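Bd0816 (Bdellovibrio bacteriovorus HD100, PDB 5CER) probably acts as a serine-type D-Ala-D-Ala carboxypeptidase of the peptidase S13 family, removing terminal D-alanine from peptidoglycan peptides. Local coordinates at residues V4-H9 and K27-A32; G258-P263 and T323-K328; S304-F309 and A319-V324; I345-D350 and S362-N367. The protein carries 2 engineered substitutions. All coordinates share one frame; numbering follows the deposited sequence.

Interaction 1: V4-H9 and K27-A32; sequences VNSVCH and KKFPLA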
loop_
_atom_site.group_PDB
_atom_site.type_symbol
_atom_site.label_atom_id
_atom_site.label_comp_id
_atom_site.label_asym_id
_atom_site.label_seq_id
_atom_site.Cartn_x
_atom_site.Cartn_y
_atom_site.Cartn_z
ATOM N N VAL A 4 3.201 22.241 0.131
ATOM C CA VAL A 4 2.025 21.931 0.962
ATOM C C VAL A 4 0.770 22.527 0.319
ATOM O O VAL A 4 0.733 23.693 0.066
ATOM C CB VAL A 4 2.176 22.484 2.386
ATOM C CG1 VAL A 4 0.876 22.263 3.183
ATOM C CG2 VAL A 4 3.344 21.803 3.105
ATOM N N ASN A 5 -0.188 21.680 -0.028
ATOM C CA ASN A 5 -1.492 22.117 -0.413
ATOM C C ASN A 5 -2.256 22.482 0.818
ATOM O O ASN A 5 -2.803 23.529 0.917
ATOM C CB ASN A 5 -2.211 21.018 -1.219
ATOM C CG ASN A 5 -1.701 20.907 -2.681
ATOM O OD1 ASN A 5 -1.308 21.910 -3.266
ATOM N ND2 ASN A 5 -1.742 19.690 -3.267
ATOM N N SER A 6 -2.249 21.607 1.791
ATOM C CA SER A 6 -3.155 21.705 2.915
ATOM C C SER A 6 -2.745 20.704 4.018
ATOM O O SER A 6 -2.329 19.579 3.719
ATOM C CB SER A 6 -4.540 21.314 2.422
ATOM O OG SER A 6 -5.498 21.615 3.391
ATOM N N VAL A 7 -2.895 21.115 5.277
ATOM C CA VAL A 7 -2.752 20.242 6.426
ATOM C C VAL A 7 -3.906 20.494 7.395
ATOM O O VAL A 7 -4.221 21.637 7.684
ATOM C CB VAL A 7 -1.394 20.495 7.133
ATOM C CG1 VAL A 7 -1.289 19.744 8.469
ATOM C CG2 VAL A 7 -0.252 20.055 6.252
ATOM N N CYS A 8 -4.463 19.431 7.980
ATOM C CA CYS A 8 -5.466 19.538 9.016
ATOM C C CYS A 8 -5.126 18.636 10.165
ATOM O O CYS A 8 -4.672 17.524 9.958
ATOM C CB CYS A 8 -6.787 19.026 8.509
ATOM S SG CYS A 8 -7.619 20.251 7.561
ATOM N N HIS A 9 -5.518 19.058 11.367
ATOM C CA HIS A 9 -5.618 18.150 12.467
ATOM C C HIS A 9 -6.642 18.541 13.507
ATOM O O HIS A 9 -6.966 19.713 13.680
ATOM C CB HIS A 9 -4.234 17.923 13.070
ATOM C CG HIS A 9 -3.448 19.179 13.251
ATOM N ND1 HIS A 9 -2.386 19.529 12.433
ATOM C CD2 HIS A 9 -3.568 20.157 14.165
ATOM C CE1 HIS A 9 -1.914 20.688 12.821
ATOM N NE2 HIS A 9 -2.604 21.080 13.876
ATOM N N LYS A 27 -10.449 23.869 0.249
ATOM C CA LYS A 27 -10.142 23.757 -1.166
ATOM C C LYS A 27 -9.916 22.316 -1.531
ATOM O O LYS A 27 -9.161 21.592 -0.868
ATOM C CB LYS A 27 -8.910 24.594 -1.520
ATOM C CG LYS A 27 -8.613 24.532 -3.017
ATOM C CD LYS A 27 -7.505 25.460 -3.492
ATOM C CE LYS A 27 -7.170 25.122 -4.940
ATOM N NZ LYS A 27 -6.064 25.982 -5.425
ATOM N N LYS A 28 -10.547 21.899 -2.613
ATOM C CA LYS A 28 -10.343 20.557 -3.158
ATOM C C LYS A 28 -8.960 20.378 -3.727
ATOM O O LYS A 28 -8.468 21.200 -4.469
ATOM C CB LYS A 28 -11.348 20.249 -4.246
ATOM C CG LYS A 28 -12.764 20.177 -3.737
ATOM C CD LYS A 28 -13.693 19.755 -4.839
ATOM C CE LYS A 28 -13.954 20.883 -5.798
ATOM N NZ LYS A 28 -14.648 20.347 -6.992
ATOM N N PHE A 29 -8.329 19.274 -3.339
ATOM C CA PHE A 29 -7.035 18.868 -3.875
ATOM C C PHE A 29 -7.068 17.393 -4.246
ATOM O O PHE A 29 -7.811 16.622 -3.637
ATOM C CB PHE A 29 -5.892 19.123 -2.852
ATOM C CG PHE A 29 -5.635 20.565 -2.556
ATOM C CD1 PHE A 29 -5.033 21.396 -3.512
ATOM C CD2 PHE A 29 -5.949 21.113 -1.308
ATOM C CE1 PHE A 29 -4.789 22.743 -3.217
ATOM C CE2 PHE A 29 -5.697 22.454 -1.012
ATOM C CZ PHE A 29 -5.127 23.267 -1.968
ATOM N N PRO A 30 -6.209 16.982 -5.165
ATOM C CA PRO A 30 -6.067 15.541 -5.399
ATOM C C PRO A 30 -5.696 14.729 -4.155
ATOM O O PRO A 30 -4.779 15.095 -3.433
ATOM C CB PRO A 30 -4.926 15.450 -6.425
ATOM C CG PRO A 30 -4.838 16.805 -7.023
ATOM C CD PRO A 30 -5.230 17.766 -5.942
ATOM N N LEU A 31 -6.415 13.634 -3.944
ATOM C CA LEU A 31 -6.273 12.788 -2.763
ATOM C C LEU A 31 -5.276 11.643 -2.952
ATOM O O LEU A 31 -4.698 11.190 -1.952
ATOM C CB LEU A 31 -7.620 12.163 -2.350
ATOM C CG LEU A 31 -8.757 13.117 -2.004
ATOM C CD1 LEU A 31 -10.011 12.345 -1.611
ATOM C CD2 LEU A 31 -8.353 14.056 -0.888
ATOM N N ALA A 32 -5.088 11.168 -4.191
ATOM C CA ALA A 32 -4.389 9.926 -4.399
ATOM C C ALA A 32 -5.064 8.858 -3.524
ATOM O O ALA A 32 -6.264 8.987 -3.230
ATOM C CB ALA A 32 -2.887 10.092 -4.074
HETATM O O HOH W 1 -2.718 16.919 -2.884
HETATM O O HOH W 2 -8.023 21.329 1.700
#
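The amide of Asn5 lies flat on the ring of Phe29, an amide-on-ring stack with the two planes only 4° apart. Asn5 sits at a classic beta bulge in strand 3-11: together with Ser6 it faces Leu346 of the neighbouring strand 339-348. The bulge turns both Asn5 and Ser6 toward segment 27-32. Asn5 CB stands over the middle of the ring, 3.5 Å from the Phe29 centroid, in a CH-pi contact. With CG beside its own backbone N (chi1 -76°), the amide reaches on toward one rim, where Asn5 CG is 3.5 Å from Phe29 CD1. Ser6 CB comes obliquely to another part of the ring, 3.8 Å from Phe29 CE2. The opposite face of the ring carries the aliphatic chain of Lys27, so Phe29 is held between a polar amide and a lysine side chain. Two waters bridge the segments. One water links Ser6 OG to the carbonyl oxygen of Lys27. The other accepts from Asn5 ND2 at 3.0 Å and donates to Pro30 O at 2.8 Å.

Interaction 2: G258-P263 and T323-K328; sequences GTTAKP and TVNKAK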
loop_
_atom_site.group_PDB
_atom_site.type_symbol
_atom_site.label_atom_id
_atom_site.label_comp_id
_atom_site.label_asym_id
_atom_site.label_seq_id
_atom_site.Cartn_x
_atom_site.Cartn_y
_atom_site.Cartn_z
ATOM N N GLY A 258 -7.277 9.695 -16.053
ATOM C CA GLY A 258 -7.014 10.362 -17.309
ATOM C C GLY A 258 -5.705 9.861 -17.907
ATOM O O GLY A 258 -5.370 8.710 -17.750
ATOM N N THR A 259 -4.991 10.756 -18.558
ATOM C CA THR A 259 -3.675 10.485 -19.102
ATOM C C THR A 259 -2.503 10.934 -18.229
ATOM O O THR A 259 -2.637 11.779 -17.355
ATOM C CB THR A 259 -3.443 11.014 -20.533
ATOM O OG1 THR A 259 -3.543 12.442 -20.670
ATOM C CG2 THR A 259 -4.346 10.368 -21.491
ATOM N N THR A 260 -1.345 10.341 -18.491
ATOM C CA THR A 260 -0.073 10.872 -17.958
ATOM C C THR A 260 0.076 12.385 -18.179
ATOM O O THR A 260 0.389 13.128 -17.268
ATOM C CB THR A 260 1.182 10.091 -18.519
ATOM O OG1 THR A 260 1.040 8.697 -18.243
ATOM C CG2 THR A 260 2.519 10.573 -17.916
ATOM N N ALA A 261 -0.172 12.833 -19.409
ATOM C CA ALA A 261 -0.165 14.279 -19.749
ATOM C C ALA A 261 -1.349 15.077 -19.144
ATOM O O ALA A 261 -1.165 16.209 -18.733
ATOM C CB ALA A 261 -0.127 14.466 -21.258
ATOM N N LYS A 262 -2.539 14.472 -19.111
ATOM C CA LYS A 262 -3.768 15.120 -18.654
ATOM C C LYS A 262 -4.417 14.282 -17.546
ATOM O O LYS A 262 -5.411 13.601 -17.772
ATOM C CB LYS A 262 -4.762 15.261 -19.794
ATOM C CG LYS A 262 -4.415 16.263 -20.847
ATOM C CD LYS A 262 -4.704 17.672 -20.392
ATOM C CE LYS A 262 -4.408 18.697 -21.491
ATOM N NZ LYS A 262 -3.615 19.849 -20.978
ATOM N N PRO A 263 -3.866 14.357 -16.340
ATOM C CA PRO A 263 -4.401 13.502 -15.273
ATOM C C PRO A 263 -5.756 13.957 -14.737
ATOM O O PRO A 263 -6.085 15.134 -14.795
ATOM C CB PRO A 263 -3.319 13.579 -14.197
ATOM C CG PRO A 263 -2.732 14.954 -14.387
ATOM C CD PRO A 263 -2.740 15.190 -15.876
ATOM N N THR A 323 -0.027 8.272 -3.340
ATOM C CA THR A 323 0.991 8.639 -4.305
ATOM C C THR A 323 0.428 8.685 -5.724
ATOM O O THR A 323 -0.066 7.660 -6.223
ATOM C CB THR A 323 2.086 7.587 -4.310
ATOM O OG1 THR A 323 2.612 7.432 -2.994
ATOM C CG2 THR A 323 3.227 8.006 -5.274
ATOM N N VAL A 324 0.418 9.862 -6.337
ATOM C CA VAL A 324 0.170 10.004 -7.793
ATOM C C VAL A 324 1.208 11.005 -8.291
ATOM O O VAL A 324 1.952 11.536 -7.489
ATOM C CB VAL A 324 -1.267 10.431 -8.187
ATOM C CG1 VAL A 324 -2.271 9.353 -7.772
ATOM C CG2 VAL A 324 -1.637 11.728 -7.540
ATOM N N ASN A 325 1.271 11.204 -9.621
ATOM C CA ASN A 325 2.291 12.064 -10.195
ATOM C C ASN A 325 2.242 13.499 -9.645
ATOM O O ASN A 325 3.297 14.093 -9.435
ATOM C CB ASN A 325 2.205 12.071 -11.701
ATOM C CG ASN A 325 2.743 10.801 -12.328
ATOM O OD1 ASN A 325 3.374 9.975 -11.678
ATOM N ND2 ASN A 325 2.475 10.629 -13.608
ATOM N N LYS A 326 1.025 13.994 -9.368
ATOM C CA LYS A 326 0.822 15.348 -8.868
ATOM C C LYS A 326 0.638 15.486 -7.346
ATOM O O LYS A 326 0.433 16.610 -6.851
ATOM C CB LYS A 326 -0.358 16.023 -9.584
ATOM C CG LYS A 326 -0.174 16.158 -11.060
ATOM C CD LYS A 326 1.094 16.907 -11.393
ATOM C CE LYS A 326 1.177 17.237 -12.852
ATOM N NZ LYS A 326 2.487 17.848 -13.201
ATOM N N ALA A 327 0.684 14.383 -6.601
ATOM C CA ALA A 327 0.437 14.476 -5.161
ATOM C C ALA A 327 1.080 13.379 -4.323
ATOM O O ALA A 327 1.237 12.240 -4.766
ATOM C CB ALA A 327 -1.083 14.540 -4.900
ATOM N N LYS A 328 1.391 13.766 -3.085
ATOM C CA LYS A 328 1.822 12.877 -2.050
ATOM C C LYS A 328 1.002 13.197 -0.834
ATOM O O LYS A 328 1.005 14.348 -0.360
ATOM C CB LYS A 328 3.289 13.086 -1.766
ATOM C CG LYS A 328 3.938 11.911 -1.012
ATOM C CD LYS A 328 4.217 10.781 -1.980
ATOM C CE LYS A 328 4.835 9.597 -1.297
ATOM N NZ LYS A 328 3.767 8.822 -0.611
#
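Pro263 and Lys326 make the better covered, apolar side of this contact, and Thr260 and Asn325 the solvent side. Both touches are light. Pro263 CG lies 4.4 Å from Lys326 CG, a proline ring against the aliphatic start of a lysine. The first torsion of Lys326 (chi1 -61°) sets CG toward Pro263, and a second bend (chi2 -56°) turns CD and the rest of the chain aside. The amine is held by salt bridges to Asp352 and Asp350. On the solvent side, the methyl Thr260 CG2 is 4.3 Å from Asn325 ND2, a contact without a polar bond. Thr260 is exposed and also packs on an acidic side chain of a neighbouring subunit.

Each segment is better tied within itself than to the other. In the loop, Thr259 OG1 accepts from Lys262 N at 2.7 Å, an ST motif. The backbone closes the same bend, with Thr259 N bonded to Lys262 O at 3.0 Å. Across from it, Val324 to Ala327 form a type I turn at the end of a beta hairpin. Val324 N donates to Ala327 O at 3.0 Å, and Ala327 N donates back to Val324 O at 3.2 Å.

The turn joins strands 317-324 and 327-336 of the main antiparallel sheet. The loop comes between strands 247-248 and 267-268 of a small separate sheet. Tyr265, still in that loop, touches both Val324 and Lys326. Further along strand 327-336, Lys328 touches Arg358, Ala361 and Ile365 of helix 356-375.

Interaction 3: S304-F309 and A319-V324; sequences STIDNF and AKTGTV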
loop_
_atom_site.group_PDB
_atom_site.type_symbol
_atom_site.label_atom_id
_atom_site.label_comp_id
_atom_site.label_asym_id
_atom_site.label_seq_id
_atom_site.Cartn_x
_atom_site.Cartn_y
_atom_site.Cartn_z
ATOM N N SER A 304 2.855 -3.545 4.534
ATOM C CA SER A 304 2.071 -2.306 4.301
ATOM C C SER A 304 2.986 -1.239 3.771
ATOM O O SER A 304 4.221 -1.339 3.916
ATOM C CB SER A 304 1.397 -1.812 5.588
ATOM O OG SER A 304 2.275 -1.025 6.397
ATOM N N THR A 305 2.397 -0.197 3.241
ATOM C CA THR A 305 3.190 0.924 2.759
ATOM C C THR A 305 3.814 1.814 3.853
ATOM O O THR A 305 4.534 2.750 3.500
ATOM C CB THR A 305 2.373 1.879 1.851
ATOM O OG1 THR A 305 1.386 2.542 2.640
ATOM C CG2 THR A 305 1.760 1.138 0.650
ATOM N N ILE A 306 3.499 1.597 5.135
ATOM C CA ILE A 306 4.119 2.350 6.206
ATOM C C ILE A 306 4.898 1.454 7.163
ATOM O O ILE A 306 5.133 1.840 8.293
ATOM C CB ILE A 306 3.109 3.189 6.960
ATOM C CG1 ILE A 306 2.012 2.317 7.598
ATOM C CG2 ILE A 306 2.519 4.253 6.017
ATOM C CD1 ILE A 306 1.021 3.079 8.476
ATOM N N ASP A 307 5.323 0.289 6.676
ATOM C CA ASP A 307 6.304 -0.535 7.327
ATOM C C ASP A 307 7.561 0.241 7.773
ATOM O O ASP A 307 8.113 -0.024 8.824
ATOM C CB ASP A 307 6.689 -1.680 6.345
ATOM C CG ASP A 307 7.713 -2.689 6.932
ATOM O OD1 ASP A 307 7.826 -2.827 8.207
ATOM O OD2 ASP A 307 8.397 -3.341 6.076
ATOM N N ASN A 308 8.025 1.180 6.950
ATOM C CA ASN A 308 9.280 1.924 7.188
ATOM C C ASN A 308 9.067 3.422 7.350
ATOM O O ASN A 308 9.906 4.240 6.970
ATOM C CB ASN A 308 10.215 1.633 6.025
ATOM C CG ASN A 308 10.526 0.170 5.914
ATOM O OD1 ASN A 308 10.881 -0.455 6.881
ATOM N ND2 ASN A 308 10.320 -0.392 4.746
ATOM N N PHE A 309 7.930 3.770 7.936
ATOM C CA PHE A 309 7.617 5.138 8.300
ATOM C C PHE A 309 8.289 5.335 9.662
ATOM O O PHE A 309 7.666 5.208 10.701
ATOM C CB PHE A 309 6.101 5.301 8.413
ATOM C CG PHE A 309 5.649 6.697 8.342
ATOM C CD1 PHE A 309 5.816 7.560 9.413
ATOM C CD2 PHE A 309 5.018 7.169 7.181
ATOM C CE1 PHE A 309 5.365 8.881 9.330
ATOM C CE2 PHE A 309 4.579 8.475 7.098
ATOM C CZ PHE A 309 4.748 9.337 8.178
ATOM N N ALA A 319 -2.455 5.117 9.699
ATOM C CA ALA A 319 -2.519 5.969 8.515
ATOM C C ALA A 319 -2.620 5.225 7.219
ATOM O O ALA A 319 -2.292 4.012 7.092
ATOM C CB ALA A 319 -1.304 6.872 8.477
ATOM N N LYS A 320 -3.061 5.993 6.232
ATOM C CA LYS A 320 -3.085 5.588 4.798
ATOM C C LYS A 320 -2.251 6.591 3.993
ATOM O O LYS A 320 -2.409 7.790 4.193
ATOM C CB LYS A 320 -4.529 5.586 4.310
ATOM C CG LYS A 320 -4.713 5.243 2.858
ATOM C CD LYS A 320 -4.581 3.747 2.609
ATOM C CE LYS A 320 -4.353 3.424 1.144
ATOM N NZ LYS A 320 -2.941 3.710 0.790
ATOM N N THR A 321 -1.397 6.059 3.110
ATOM C CA THR A 321 -0.590 6.864 2.220
ATOM C C THR A 321 -1.257 7.064 0.897
ATOM O O THR A 321 -2.187 6.335 0.511
ATOM C CB THR A 321 0.735 6.183 1.916
ATOM O OG1 THR A 321 0.495 4.866 1.445
ATOM C CG2 THR A 321 1.642 6.146 3.160
ATOM N N GLY A 322 -0.726 8.007 0.145
ATOM C CA GLY A 322 -1.154 8.216 -1.229
ATOM C C GLY A 322 -0.051 8.759 -2.095
ATOM O O GLY A 322 0.743 9.621 -1.662
ATOM N N THR A 323 -0.027 8.272 -3.340
ATOM C CA THR A 323 0.991 8.639 -4.305
ATOM C C THR A 323 0.428 8.685 -5.724
ATOM O O THR A 323 -0.066 7.660 -6.223
ATOM C CB THR A 323 2.086 7.587 -4.310
ATOM O OG1 THR A 323 2.612 7.432 -2.994
ATOM C CG2 THR A 323 3.227 8.006 -5.274
ATOM N N VAL A 324 0.418 9.862 -6.337
ATOM C CA VAL A 324 0.170 10.004 -7.793
ATOM C C VAL A 324 1.208 11.005 -8.291
ATOM O O VAL A 324 1.952 11.536 -7.489
ATOM C CB VAL A 324 -1.267 10.431 -8.187
ATOM C CG1 VAL A 324 -2.271 9.353 -7.772
ATOM C CG2 VAL A 324 -1.637 11.728 -7.540
HETATM O O HOH W 3 -1.085 2.431 2.811
#
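Thr305 and Thr321 each set their hydroxyl between the backbone N and the carbonyl carbon (chi1 68° and 53°), and the two oxygens meet. Thr305 OG1 and Thr321 OG1 are 2.8 Å apart and hydrogen-bonded, with either able to donate. Ile306 uses the same kind of torsion for CG1 (chi1 60°), which leaves its CG2 branch beside the backbone N. There it meets the methyl of Thr321, with Ile306 CG2 3.5 Å from Thr321 CG2. Thr321 thus presents a polar branch to Thr305 and an apolar one to Ile306. The longer branch of Ile306 runs along the strand, where CD1 lies 3.7 Å from Ala319 O and 4.4 Å from Ala319 CB.

The loop is shaped by two successive type I turns and by an ST turn in which Ser304 OG accepts from Ile306 N at 3.2 Å. Lys320 starts away from the loop, but its chain curls back. Lys320 NZ donates to Thr321 O at 2.7 Å, tilted from the carbonyl plane. It also donates to a water at 3.0 Å. That water lies a rather short 2.5 Å from Thr305 OG1, so its exact place is doubtful. A further partner of NZ is Ser214 OG, so this amine is gripped by several oxygens.

Lys320, Thr321 and Gly322 spell Lys-Thr-Gly on a strand of the antiparallel sheet. This is consistent with the KTG motif that lines the active-site cleft in penicillin-binding proteins and serine beta-lactamases.

Interaction 4: I345-D350 and S362-N367; sequences ILLHTD and SQMIKN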
loop_
_atom_site.group_PDB
_atom_site.type_symbol
_atom_site.label_atom_id
_atom_site.label_comp_id
_atom_site.label_asym_id
_atom_site.label_seq_id
_atom_site.Cartn_x
_atom_site.Cartn_y
_atom_site.Cartn_z
ATOM N N ILE A 345 -2.699 15.333 5.459
ATOM C CA ILE A 345 -1.614 16.124 4.881
ATOM C C ILE A 345 -1.591 15.902 3.401
ATOM O O ILE A 345 -1.513 14.736 2.922
ATOM C CB ILE A 345 -0.270 15.686 5.456
ATOM C CG1 ILE A 345 -0.216 15.960 6.972
ATOM C CG2 ILE A 345 0.862 16.456 4.797
ATOM C CD1 ILE A 345 0.881 15.184 7.680
ATOM N N LEU A 346 -1.717 16.975 2.654
ATOM C CA LEU A 346 -1.781 16.901 1.223
ATOM C C LEU A 346 -0.635 17.745 0.637
ATOM O O LEU A 346 -0.604 18.953 0.832
ATOM C CB LEU A 346 -3.170 17.409 0.755
ATOM C CG LEU A 346 -4.370 16.611 1.427
ATOM C CD1 LEU A 346 -5.755 17.170 1.240
ATOM C CD2 LEU A 346 -4.416 15.286 0.705
ATOM N N LEU A 347 0.252 17.106 -0.114
ATOM C CA LEU A 347 1.335 17.785 -0.819
ATOM C C LEU A 347 1.198 17.671 -2.353
ATOM O O LEU A 347 0.668 16.685 -2.890
ATOM C CB LEU A 347 2.705 17.185 -0.439
ATOM C CG LEU A 347 3.408 17.114 0.922
ATOM C CD1 LEU A 347 4.908 17.350 0.945
ATOM C CD2 LEU A 347 2.697 18.156 1.704
ATOM N N HIS A 348 1.662 18.705 -3.059
ATOM C CA HIS A 348 1.789 18.686 -4.510
ATOM C C HIS A 348 3.161 18.161 -4.850
ATOM O O HIS A 348 4.140 18.428 -4.102
ATOM C CB HIS A 348 1.594 20.103 -5.080
ATOM C CG HIS A 348 1.783 20.181 -6.572
ATOM N ND1 HIS A 348 0.753 20.086 -7.489
ATOM C CD2 HIS A 348 2.915 20.300 -7.306
ATOM C CE1 HIS A 348 1.243 20.159 -8.711
ATOM N NE2 HIS A 348 2.550 20.293 -8.632
ATOM N N THR A 349 3.240 17.422 -5.961
ATOM C CA THR A 349 4.494 16.998 -6.561
ATOM C C THR A 349 4.369 17.152 -8.075
ATOM O O THR A 349 3.259 17.321 -8.569
ATOM C CB THR A 349 4.858 15.516 -6.243
ATOM O OG1 THR A 349 3.835 14.597 -6.692
ATOM C CG2 THR A 349 5.125 15.336 -4.755
ATOM N N ASP A 350 5.494 17.048 -8.805
ATOM C CA ASP A 350 5.508 16.980 -10.303
ATOM C C ASP A 350 6.553 15.990 -10.817
ATOM O O ASP A 350 7.709 16.346 -11.065
ATOM C CB ASP A 350 5.822 18.360 -10.944
ATOM C CG ASP A 350 4.826 19.469 -10.544
ATOM O OD1 ASP A 350 3.701 19.484 -11.126
ATOM O OD2 ASP A 350 5.225 20.314 -9.704
ATOM N N SER A 362 7.895 12.607 0.538
ATOM C CA SER A 362 7.799 11.551 1.559
ATOM C C SER A 362 8.449 11.945 2.906
ATOM O O SER A 362 7.797 11.850 3.968
ATOM C CB SER A 362 8.426 10.251 0.981
ATOM O OG SER A 362 8.118 9.203 1.848
ATOM N N GLN A 363 9.690 12.452 2.884
ATOM C CA GLN A 363 10.372 12.839 4.114
ATOM C C GLN A 363 9.804 14.152 4.703
ATOM O O GLN A 363 9.834 14.338 5.937
ATOM C CB GLN A 363 11.869 12.909 3.925
ATOM C CG GLN A 363 12.658 12.838 5.238
ATOM C CD GLN A 363 12.437 11.539 6.000
ATOM O OE1 GLN A 363 12.349 10.457 5.395
ATOM N NE2 GLN A 363 12.296 11.635 7.325
ATOM N N MET A 364 9.263 15.042 3.868
ATOM C CA MET A 364 8.576 16.236 4.372
ATOM C C MET A 364 7.352 15.838 5.186
ATOM O O MET A 364 7.144 16.337 6.271
ATOM C CB MET A 364 8.139 17.161 3.242
ATOM C CG MET A 364 9.269 17.911 2.562
ATOM S SD MET A 364 8.717 18.942 1.163
ATOM C CE MET A 364 7.510 20.046 1.890
ATOM N N ILE A 365 6.564 14.908 4.671
ATOM C CA ILE A 365 5.373 14.436 5.366
ATOM C C ILE A 365 5.766 13.814 6.698
ATOM O O ILE A 365 5.146 14.082 7.727
ATOM C CB ILE A 365 4.559 13.451 4.491
ATOM C CG1 ILE A 365 3.882 14.204 3.343
ATOM C CG2 ILE A 365 3.507 12.725 5.310
ATOM C CD1 ILE A 365 3.227 13.311 2.310
ATOM N N LYS A 366 6.797 12.985 6.671
ATOM C CA LYS A 366 7.248 12.289 7.892
ATOM C C LYS A 366 7.707 13.257 8.971
ATOM O O LYS A 366 7.415 13.061 10.166
ATOM C CB LYS A 366 8.372 11.279 7.577
ATOM C CG LYS A 366 7.866 10.046 6.841
ATOM C CD LYS A 366 9.029 9.214 6.364
ATOM C CE LYS A 366 8.525 8.026 5.547
ATOM N NZ LYS A 366 9.624 7.069 5.265
ATOM N N ASN A 367 8.445 14.268 8.547
ATOM C CA ASN A 367 8.910 15.269 9.473
ATOM C C ASN A 367 7.777 16.133 10.003
ATOM O O ASN A 367 7.793 16.530 11.168
ATOM C CB ASN A 367 10.021 16.104 8.834
ATOM C CG ASN A 367 11.306 15.315 8.612
ATOM O OD1 ASN A 367 11.513 14.188 9.148
ATOM N ND2 ASN A 367 12.192 15.905 7.868
#
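Met364 curls over one methyl of Leu347. Its CB is 4.0 Å from Leu347 CD1. Met364 CG then swings outward to 4.7 Å from Leu347 CD1. Met364 SD returns to 4.1 Å from Leu347 CD1. A bend about the last torsion (chi3 58°) brings the tip back in, so that Met364 CE ends 3.9 Å from Leu347 CD1. The two side chains lie at a slant to each other. Met364 is poorly ordered, so the place of its tip is less certain. Val2 also touches it.

The inner half of the contact is firmer. Ile365 CG1 lies 3.8 Å from Leu347 CG. The same Ile365 CG1 is 4.0 Å from Ile345 CG2, so one methylene touches two residues of the strand. Ile365 also leans on Lys328 and Leu330 of the next strand.

This is helix-on-sheet packing, with helix 356-375 lying against one face of the main antiparallel sheet, as in the beta-lactamase clan. The axes of strand 345-348 and helix 362-367 come within 9.9 Å and run nearly antiparallel, at 153°. Ile345 and Leu347 point to the helix, while Leu346 between them points to the other face, where it touches Ile34.

Val4 and Val7 of strand 3-11 extend the apolar layer by touching Leu347 and Ile345. Lys366, whose CB points away from the strand, forms a cation-pi pair with Phe309 and a salt bridge to an acidic side chain of a neighbouring subunit.

All four interactions reach the same antiparallel sheet. Interaction 4 is buried and wholly apolar. Interaction 1, partly buried, stacks an amide on a ring with two water bridges. Interaction 3, also partly buried, joins two hydroxyls beside methyl contacts. Interaction 2 is a surface contact with little area. Interactions 1 and 4 use neighbouring strands, and the backbones of Asn5 and Ser6 bond to Leu346. Interactions 2 and 3 share Thr323 and Val324 on strand 317-324. The turn of interaction 2 is tied to interaction 4 by Asn325 O and Thr349 OG1, 2.8 Å apart. Ala32 CB touches Thr323 N at 3.5 Å, bringing segment 27-32 against the strand used by interactions 2 and 3.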